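PDB 3WG9: redox-sensing transcriptional repressor rex from Thermoanaerobacter ethanolicus, which represses transcription as a DNA-binding homodimer of the Rex family and senses redox levels, probably through the cellular NADH/NAD(+) balance. Local coordinates for the interface of chains A and B. Numbering follows the deposited sequence. Chains: chain A/B, Redox-sensing transcriptional repressor rex.

Contact 1: the interface of chains A and B. Residues chain A 199-200, 203; chain B 81, 103, 106, 110, 175.
A:Leu199 lies between two aromatic side chains of chain B and sets a methyl over the face of each. A:Leu199 CD2 sits over the middle of the B:Phe110 ring, 3.7 Å from the ring centroid, while CD1 rests on one face of the B:Trp175 indole, displaced toward the rim and 3.7 Å from CE3. The leucine meets B:Phe110 from the opposite direction and crosses B:Trp175 at about a right angle; with CG anti to the backbone N (chi1 -178°), the fork of the side chain reaches both rings. The next residue, A:Phe200, offers a ring face to B:Leu81, whose CD1 stands 3.6 Å from the ring centroid. B:Leu81 CD2 bridges to A:Ser203, 3.5 Å from the hydroxyl OG, and A:Phe200 CE1 touches B:Phe110 CE2 at 3.7 Å. A:Ser203 OG also lies at the edge of the B:Phe110 ring, in its plane. Behind this first shell, A:Ser203 OG donates a hydrogen bond to the backbone oxygen O of A:Phe200 at 3.1 Å, from above the carbonyl plane, which would limit the rotation of the hydroxyl within helix 195-215. The patch thus illustrates domain-swapped dimerisation in Rex repressors: the C-terminal helix of one subunit packs, largely through apolar groups, on the Rossmann domain of the other.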
ATOM      1  N   LEU A 199       6.459   3.699  -1.047  1.00 24.30           N
ATOM      2  CA  LEU A 199       7.939   3.802  -1.203  1.00 27.19           C
ATOM      3  C   LEU A 199       8.415   5.250  -1.333  1.00 28.07           C
ATOM      4  O   LEU A 199       9.466   5.617  -0.801  1.00 26.15           O
ATOM      5  CB  LEU A 199       8.373   3.045  -2.453  1.00 26.86           C
ATOM      6  CG  LEU A 199       9.861   2.988  -2.766  1.00 31.48           C
ATOM      7  CD1 LEU A 199      10.570   2.363  -1.600  1.00 28.59           C
ATOM      8  CD2 LEU A 199      10.065   2.254  -4.120  1.00 32.91           C
ATOM      9  N   PHE A 200       7.614   6.073  -2.034  1.00 26.95           N
ATOM     10  CA  PHE A 200       8.083   7.420  -2.336  1.00 29.80           C
ATOM     11  C   PHE A 200       7.991   8.304  -1.060  1.00 28.63           C
ATOM     12  O   PHE A 200       8.587   9.371  -1.036  1.00 31.01           O
ATOM     13  CB  PHE A 200       7.321   8.072  -3.505  1.00 28.55           C
ATOM     14  CG  PHE A 200       7.582   7.411  -4.873  1.00 32.58           C
ATOM     15  CD1 PHE A 200       8.598   6.484  -5.043  1.00 32.53           C
ATOM     16  CD2 PHE A 200       6.789   7.743  -5.967  1.00 33.96           C
ATOM     17  CE1 PHE A 200       8.820   5.893  -6.305  1.00 34.18           C
ATOM     18  CE2 PHE A 200       6.997   7.164  -7.215  1.00 33.00           C
ATOM     19  CZ  PHE A 200       8.009   6.216  -7.355  1.00 31.88           C
ATOM     20  N   SER A 203      11.774   7.791   0.123  1.00 26.83           N
ATOM     21  CA  SER A 203      12.703   8.715  -0.531  1.00 29.24           C
ATOM     22  C   SER A 203      12.453  10.138  -0.045  1.00 30.16           C
ATOM     23  O   SER A 203      13.404  10.906   0.137  1.00 32.13           O
ATOM     24  CB  SER A 203      12.590   8.662  -2.043  1.00 29.64           C
ATOM     25  OG  SER A 203      11.236   8.581  -2.449  1.00 30.99           O
TER
ATOM     26  N   LEU B  81      13.123  11.857  -5.899  1.00 36.15           N
ATOM     27  CA  LEU B  81      13.210  10.903  -7.013  1.00 36.85           C
ATOM     28  C   LEU B  81      14.228  11.285  -8.098  1.00 41.01           C
ATOM     29  O   LEU B  81      14.433  10.520  -9.021  1.00 42.06           O
ATOM     30  CB  LEU B  81      11.836  10.557  -7.602  1.00 34.82           C
ATOM     31  CG  LEU B  81      10.834  10.053  -6.539  1.00 37.48           C
ATOM     32  CD1 LEU B  81       9.501   9.842  -7.179  1.00 35.24           C
ATOM     33  CD2 LEU B  81      11.304   8.708  -5.996  1.00 37.31           C
ATOM     34  N   THR B 103      10.572  -3.199  -7.849  1.00 53.20           N
ATOM     35  CA  THR B 103      11.550  -2.123  -7.685  1.00 56.78           C
ATOM     36  C   THR B 103      12.688  -1.972  -8.711  1.00 61.73           C
ATOM     37  O   THR B 103      13.526  -1.089  -8.524  1.00 61.44           O
ATOM     38  CB  THR B 103      12.105  -2.020  -6.235  1.00 55.49           C
ATOM     39  OG1 THR B 103      12.846  -3.185  -5.884  1.00 50.42           O
ATOM     40  CG2 THR B 103      10.986  -1.803  -5.219  1.00 56.01           C
ATOM     41  N   GLU B 106      10.713   0.270 -10.629  1.00 79.20           N
ATOM     42  CA  GLU B 106      11.087   1.437  -9.823  1.00 77.99           C
ATOM     43  C   GLU B 106      12.623   1.542  -9.682  1.00 77.91           C
ATOM     44  O   GLU B 106      13.104   2.235  -8.774  1.00 77.63           O
ATOM     45  CB  GLU B 106      10.525   1.350  -8.385  1.00 77.12           C
ATOM     46  CG  GLU B 106       9.025   1.492  -8.188  1.00 76.86           C
ATOM     47  CD  GLU B 106       8.402   2.496  -9.123  1.00 78.95           C
ATOM     48  OE1 GLU B 106       9.085   3.468  -9.517  1.00 81.17           O
ATOM     49  OE2 GLU B 106       7.222   2.309  -9.476  1.00 78.70           O
ATOM     50  N   PHE B 110      15.771   3.204  -7.292  1.00 43.71           N
ATOM     51  CA  PHE B 110      15.976   2.316  -6.186  1.00 42.42           C
ATOM     52  C   PHE B 110      16.837   1.134  -6.608  1.00 42.27           C
ATOM     53  O   PHE B 110      16.376   0.142  -7.194  1.00 43.54           O
ATOM     54  CB  PHE B 110      14.635   1.931  -5.564  1.00 38.69           C
ATOM     55  CG  PHE B 110      13.852   3.130  -5.066  1.00 37.43           C
ATOM     56  CD1 PHE B 110      13.957   3.536  -3.743  1.00 29.91           C
ATOM     57  CD2 PHE B 110      13.065   3.865  -5.929  1.00 36.83           C
ATOM     58  CE1 PHE B 110      13.246   4.625  -3.266  1.00 32.12           C
ATOM     59  CE2 PHE B 110      12.328   4.956  -5.458  1.00 34.73           C
ATOM     60  CZ  PHE B 110      12.421   5.339  -4.146  1.00 32.45           C
ATOM     61  N   TRP B 175      11.688  -0.505   4.856  1.00 24.96           N
ATOM     62  CA  TRP B 175      10.359  -0.607   4.217  1.00 24.04           C
ATOM     63  C   TRP B 175       9.807  -1.981   4.593  1.00 25.29           C
ATOM     64  O   TRP B 175      10.331  -3.026   4.192  1.00 26.53           O
ATOM     65  CB  TRP B 175      10.513  -0.417   2.693  1.00 25.06           C
ATOM     66  CG  TRP B 175       9.237  -0.128   1.960  1.00 22.79           C
ATOM     67  CD1 TRP B 175       8.136   0.537   2.456  1.00 27.49           C
ATOM     68  CD2 TRP B 175       8.939  -0.437   0.604  1.00 24.43           C
ATOM     69  NE1 TRP B 175       7.173   0.692   1.464  1.00 24.39           N
ATOM     70  CE2 TRP B 175       7.632   0.073   0.325  1.00 23.69           C
ATOM     71  CE3 TRP B 175       9.651  -1.057  -0.419  1.00 27.93           C
ATOM     72  CZ2 TRP B 175       7.003  -0.112  -0.895  1.00 25.36           C
ATOM     73  CZ3 TRP B 175       9.025  -1.224  -1.665  1.00 27.63           C
ATOM     74  CH2 TRP B 175       7.738  -0.689  -1.907  1.00 25.58           C
TER

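Contact 2: the interface of chains A and B. Residues chain A 105, 175, 193; chain B 195-196, 198-199, 202.
With CG of A:Trp175 anti to the backbone N (chi1 -164°) and the indole turned by a chi2 of 31°, the ring is carried from strand 173-176 of one Rossmann domain to the partner's C-terminal helix, the exchanged helix of the Rex family. B:Ser198 meets it there, its OG held anti to its own backbone N (chi1 172°). A:Trp175 NE1, the indole N-H, donates to the hydroxyl B:Ser198 OG at 2.9 Å, in a nearly straight bond that lies close to the ring plane. One residue on, B:Leu199 covers a face of the same indole: B:Leu199 CB stands over the six-membered ring toward its rim, 3.7 Å from A:Trp175 CZ2. A phenylalanine in place of A:Trp175 would probably leave the B:Ser198 hydroxyl without this donor and strip B:Leu199 of part of the flat surface beneath it. A branch of B:Leu199, CD2, turns to A:Phe105 and touches CD1 of that ring at 3.7 Å. The rim of A:Phe105 reaches the start of the partner helix, where its CZ meets B:Leu195 CB at 3.8 Å, and A:Phe105 CE2 lies at the edge of the A:Trp175 ring, in its plane.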
ATOM      1  N   PHE A 105      -4.795 -11.822   6.037  1.00 45.46           N
ATOM      2  CA  PHE A 105      -6.087 -11.549   5.364  1.00 45.11           C
ATOM      3  C   PHE A 105      -7.135 -12.632   5.700  1.00 45.00           C
ATOM      4  O   PHE A 105      -8.265 -12.305   6.058  1.00 43.20           O
ATOM      5  CB  PHE A 105      -5.938 -11.439   3.839  1.00 43.90           C
ATOM      6  CG  PHE A 105      -4.928 -10.435   3.375  1.00 41.45           C
ATOM      7  CD1 PHE A 105      -4.690  -9.260   4.083  1.00 44.18           C
ATOM      8  CD2 PHE A 105      -4.205 -10.676   2.217  1.00 39.84           C
ATOM      9  CE1 PHE A 105      -3.699  -8.366   3.670  1.00 41.49           C
ATOM     10  CE2 PHE A 105      -3.229  -9.797   1.801  1.00 43.49           C
ATOM     11  CZ  PHE A 105      -2.994  -8.638   2.521  1.00 40.63           C
ATOM     12  N   TRP A 175      -9.693  -6.388  -6.485  1.00 29.92           N
ATOM     13  CA  TRP A 175      -8.522  -5.827  -5.804  1.00 28.74           C
ATOM     14  C   TRP A 175      -7.357  -6.017  -6.731  1.00 29.99           C
ATOM     15  O   TRP A 175      -6.910  -7.146  -6.967  1.00 30.41           O
ATOM     16  CB  TRP A 175      -8.252  -6.564  -4.476  1.00 25.43           C
ATOM     17  CG  TRP A 175      -7.328  -5.876  -3.520  1.00 27.42           C
ATOM     18  CD1 TRP A 175      -7.178  -4.511  -3.373  1.00 30.49           C
ATOM     19  CD2 TRP A 175      -6.515  -6.473  -2.514  1.00 27.77           C
ATOM     20  NE1 TRP A 175      -6.353  -4.239  -2.329  1.00 29.51           N
ATOM     21  CE2 TRP A 175      -5.882  -5.423  -1.815  1.00 27.40           C
ATOM     22  CE3 TRP A 175      -6.306  -7.796  -2.084  1.00 29.62           C
ATOM     23  CZ2 TRP A 175      -5.046  -5.646  -0.722  1.00 29.04           C
ATOM     24  CZ3 TRP A 175      -5.423  -8.009  -1.009  1.00 29.64           C
ATOM     25  CH2 TRP A 175      -4.814  -6.945  -0.347  1.00 26.98           C
ATOM     26  N   VAL A 193      -3.934  -1.169  -6.032  1.00 28.82           N
ATOM     27  CA  VAL A 193      -2.882  -1.030  -5.012  1.00 28.81           C
ATOM     28  C   VAL A 193      -1.780  -0.248  -5.636  1.00 29.73           C
ATOM     29  O   VAL A 193      -1.357  -0.582  -6.776  1.00 30.43           O
ATOM     30  CB  VAL A 193      -2.350  -2.460  -4.615  1.00 29.65           C
ATOM     31  CG1 VAL A 193      -1.097  -2.347  -3.717  1.00 29.29           C
ATOM     32  CG2 VAL A 193      -3.473  -3.216  -3.868  1.00 26.80           C
TER
ATOM     33  N   LEU B 195      -1.030  -3.374   3.611  1.00 32.28           N
ATOM     34  CA  LEU B 195      -1.956  -3.796   2.538  1.00 32.56           C
ATOM     35  C   LEU B 195      -3.419  -3.926   2.987  1.00 32.33           C
ATOM     36  O   LEU B 195      -4.341  -3.693   2.224  1.00 31.34           O
ATOM     37  CB  LEU B 195      -1.516  -5.182   2.038  1.00 32.39           C
ATOM     38  CG  LEU B 195      -0.160  -5.201   1.307  1.00 36.23           C
ATOM     39  CD1 LEU B 195       0.076  -6.617   0.675  1.00 37.64           C
ATOM     40  CD2 LEU B 195      -0.165  -4.173   0.180  1.00 38.05           C
ATOM     41  N   SER B 196      -3.633  -4.424   4.206  1.00 32.62           N
ATOM     42  CA  SER B 196      -5.024  -4.503   4.700  1.00 33.59           C
ATOM     43  C   SER B 196      -5.734  -3.149   4.720  1.00 32.45           C
ATOM     44  O   SER B 196      -6.981  -3.082   4.585  1.00 35.23           O
ATOM     45  CB  SER B 196      -5.045  -5.241   6.070  1.00 35.60           C
ATOM     46  OG  SER B 196      -4.708  -4.302   7.065  1.00 38.51           O
ATOM     47  N   SER B 198      -5.758  -1.123   2.365  1.00 30.56           N
ATOM     48  CA  SER B 198      -6.450  -1.131   1.025  1.00 30.09           C
ATOM     49  C   SER B 198      -7.604  -2.155   0.949  1.00 29.21           C
ATOM     50  O   SER B 198      -8.727  -1.851   0.542  1.00 30.03           O
ATOM     51  CB  SER B 198      -5.395  -1.350  -0.110  1.00 26.59           C
ATOM     52  OG  SER B 198      -6.022  -1.541  -1.358  1.00 31.27           O
ATOM     53  N   LEU B 199      -7.309  -3.402   1.340  1.00 30.38           N
ATOM     54  CA  LEU B 199      -8.300  -4.456   1.304  1.00 30.19           C
ATOM     55  C   LEU B 199      -9.545  -4.088   2.082  1.00 29.74           C
ATOM     56  O   LEU B 199     -10.688  -4.361   1.630  1.00 30.14           O
ATOM     57  CB  LEU B 199      -7.649  -5.738   1.868  1.00 29.63           C
ATOM     58  CG  LEU B 199      -8.617  -6.932   1.888  1.00 32.51           C
ATOM     59  CD1 LEU B 199      -9.213  -7.332   0.540  1.00 35.05           C
ATOM     60  CD2 LEU B 199      -7.915  -8.134   2.560  1.00 34.51           C
ATOM     61  N   VAL B 202     -12.383  -2.406   0.468  1.00 30.58           N
ATOM     62  CA  VAL B 202     -13.255  -3.130  -0.420  1.00 29.33           C
ATOM     63  C   VAL B 202     -14.378  -3.725   0.486  1.00 32.21           C
ATOM     64  O   VAL B 202     -15.543  -3.698   0.117  1.00 33.51           O
ATOM     65  CB  VAL B 202     -12.480  -4.271  -1.141  1.00 30.41           C
ATOM     66  CG1 VAL B 202     -13.430  -5.190  -1.937  1.00 29.70           C
ATOM     67  CG2 VAL B 202     -11.347  -3.665  -1.985  1.00 30.96           C
TER

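Contact 3: the interface of chains A and B. Residues chain A 80, 83, 85; chain B 207, 210, 214.
This is a polar patch of the homodimer interface, where the later turns of the exchanged C-terminal helix of a Rex repressor are tied to the loop between helix 68-78 and strand 85-90 of the partner, and to the start of that strand. B:Asn207 faces A:Tyr85 from the opposite direction, amide and ring planes 65° apart. The amide B:Asn207 ND2 donates to the A:Tyr85 phenol OH at 2.6 Å; the hydroxyl lies near the amide plane, yet the bond is distinctly bent, with 122° at the hydrogen. A:Tyr85 OH in turn donates to the backbone O of A:Gly80 at 2.6 Å, so the phenol relays between the two chains and both partners restrain its direction. A:Lys83 runs past B:Asn207 in the opposite sense, with A:Lys83 CE 3.5 Å from the amide carbon B:Asn207 CG. Bends at chi2, chi3 and chi4 then bring the ammonium A:Lys83 NZ to the carboxylate OE1 of B:Glu210, at 2.9 Å on the syn lone pair, in a salt bridge. Within chain B, B:Lys214 NZ makes a salt bridge with B:Glu210 OE1 at 3.1 Å, from above the carboxylate plane. The two lysine NZ atoms, of A:Lys83 and B:Lys214, are 4.2 Å apart, and the shared carboxylate would be expected to offset their like charges.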
ATOM      1  N   GLY A  80     -17.130  -3.620   7.458  1.00 37.50           N
ATOM      2  CA  GLY A  80     -17.659  -4.891   6.978  1.00 38.18           C
ATOM      3  C   GLY A  80     -16.887  -6.127   7.383  1.00 38.90           C
ATOM      4  O   GLY A  80     -17.044  -7.223   6.774  1.00 38.45           O
ATOM      5  N   LYS A  83     -18.338  -9.800   8.517  1.00 49.09           N
ATOM      6  CA  LYS A  83     -18.758 -10.809   7.529  1.00 49.64           C
ATOM      7  C   LYS A  83     -17.518 -11.527   7.015  1.00 47.03           C
ATOM      8  O   LYS A  83     -16.399 -11.071   7.211  1.00 46.93           O
ATOM      9  CB  LYS A  83     -19.386 -10.140   6.302  1.00 49.49           C
ATOM     10  CG  LYS A  83     -20.772  -9.590   6.518  1.00 57.43           C
ATOM     11  CD  LYS A  83     -20.921  -8.298   5.749  1.00 62.25           C
ATOM     12  CE  LYS A  83     -21.444  -7.192   6.679  1.00 68.30           C
ATOM     13  NZ  LYS A  83     -22.941  -7.115   6.773  1.00 65.42           N
ATOM     14  N   TYR A  85     -15.622 -13.079   3.436  1.00 41.29           N
ATOM     15  CA  TYR A  85     -15.618 -12.851   1.977  1.00 38.65           C
ATOM     16  C   TYR A  85     -14.894 -14.039   1.353  1.00 39.13           C
ATOM     17  O   TYR A  85     -13.912 -14.537   1.926  1.00 38.75           O
ATOM     18  CB  TYR A  85     -14.885 -11.542   1.598  1.00 35.44           C
ATOM     19  CG  TYR A  85     -15.524 -10.361   2.263  1.00 34.20           C
ATOM     20  CD1 TYR A  85     -16.588  -9.720   1.664  1.00 37.30           C
ATOM     21  CD2 TYR A  85     -15.188 -10.000   3.569  1.00 34.26           C
ATOM     22  CE1 TYR A  85     -17.257  -8.669   2.296  1.00 38.23           C
ATOM     23  CE2 TYR A  85     -15.883  -8.968   4.218  1.00 33.18           C
ATOM     24  CZ  TYR A  85     -16.878  -8.308   3.570  1.00 38.74           C
ATOM     25  OH  TYR A  85     -17.598  -7.337   4.223  1.00 39.35           O
TER
ATOM     26  N   ASN B 207     -20.344  -3.155   1.700  1.00 46.04           N
ATOM     27  CA  ASN B 207     -21.382  -3.094   2.744  1.00 47.77           C
ATOM     28  C   ASN B 207     -21.953  -1.752   3.010  1.00 46.90           C
ATOM     29  O   ASN B 207     -22.856  -1.623   3.858  1.00 48.93           O
ATOM     30  CB  ASN B 207     -20.846  -3.642   4.072  1.00 47.85           C
ATOM     31  CG  ASN B 207     -20.694  -5.110   4.017  1.00 51.79           C
ATOM     32  OD1 ASN B 207     -21.676  -5.841   3.913  1.00 57.22           O
ATOM     33  ND2 ASN B 207     -19.449  -5.561   3.970  1.00 49.86           N
ATOM     34  N   GLU B 210     -25.927  -1.232   2.632  1.00 57.85           N
ATOM     35  CA  GLU B 210     -26.478  -1.882   3.788  1.00 59.79           C
ATOM     36  C   GLU B 210     -26.293  -1.054   5.058  1.00 59.60           C
ATOM     37  O   GLU B 210     -27.261  -0.792   5.781  1.00 61.69           O
ATOM     38  CB  GLU B 210     -25.906  -3.283   3.936  1.00 61.84           C
ATOM     39  CG  GLU B 210     -26.804  -4.228   4.723  1.00 69.72           C
ATOM     40  CD  GLU B 210     -26.035  -5.327   5.453  1.00 78.62           C
ATOM     41  OE1 GLU B 210     -24.890  -5.077   5.920  1.00 82.52           O
ATOM     42  OE2 GLU B 210     -26.591  -6.441   5.606  1.00 82.27           O
ATOM     43  N   LYS B 214     -29.355  -0.165   7.147  1.00 76.17           N
ATOM     44  CA  LYS B 214     -29.364  -0.556   8.563  1.00 79.35           C
ATOM     45  C   LYS B 214     -29.533   0.692   9.434  1.00 80.45           C
ATOM     46  O   LYS B 214     -30.665   1.140   9.683  1.00 81.51           O
ATOM     47  CB  LYS B 214     -28.050  -1.275   8.934  1.00 79.17           C
ATOM     48  CG  LYS B 214     -28.101  -2.797   8.862  1.00 81.94           C
ATOM     49  CD  LYS B 214     -27.175  -3.415   9.907  1.00 86.36           C
ATOM     50  CE  LYS B 214     -25.700  -3.107   9.637  1.00 85.86           C
ATOM     51  NZ  LYS B 214     -25.084  -4.234   8.894  1.00 87.78           N
TER

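Contact 2 and contact 3 follow one another along the C-terminal helix of chain B, their C-alpha centres about 16 Å apart, whereas contact 1 belongs to the twin helix of chain A and lies about 20 Å from contact 2 and 35 Å from contact 3. By the two-fold symmetry, A:Leu199 with B:Trp175 in contact 1 matches B:Leu199 with A:Trp175 in contact 2. Each helix meets the partner mainly through apolar groups near its start, with a serine bond, and polar and charged groups further on. A:Val193 and B:Leu195 are NADH-binding positions, though no NADH is bound here, so dinucleotide binding could be coupled to the subunit arrangement.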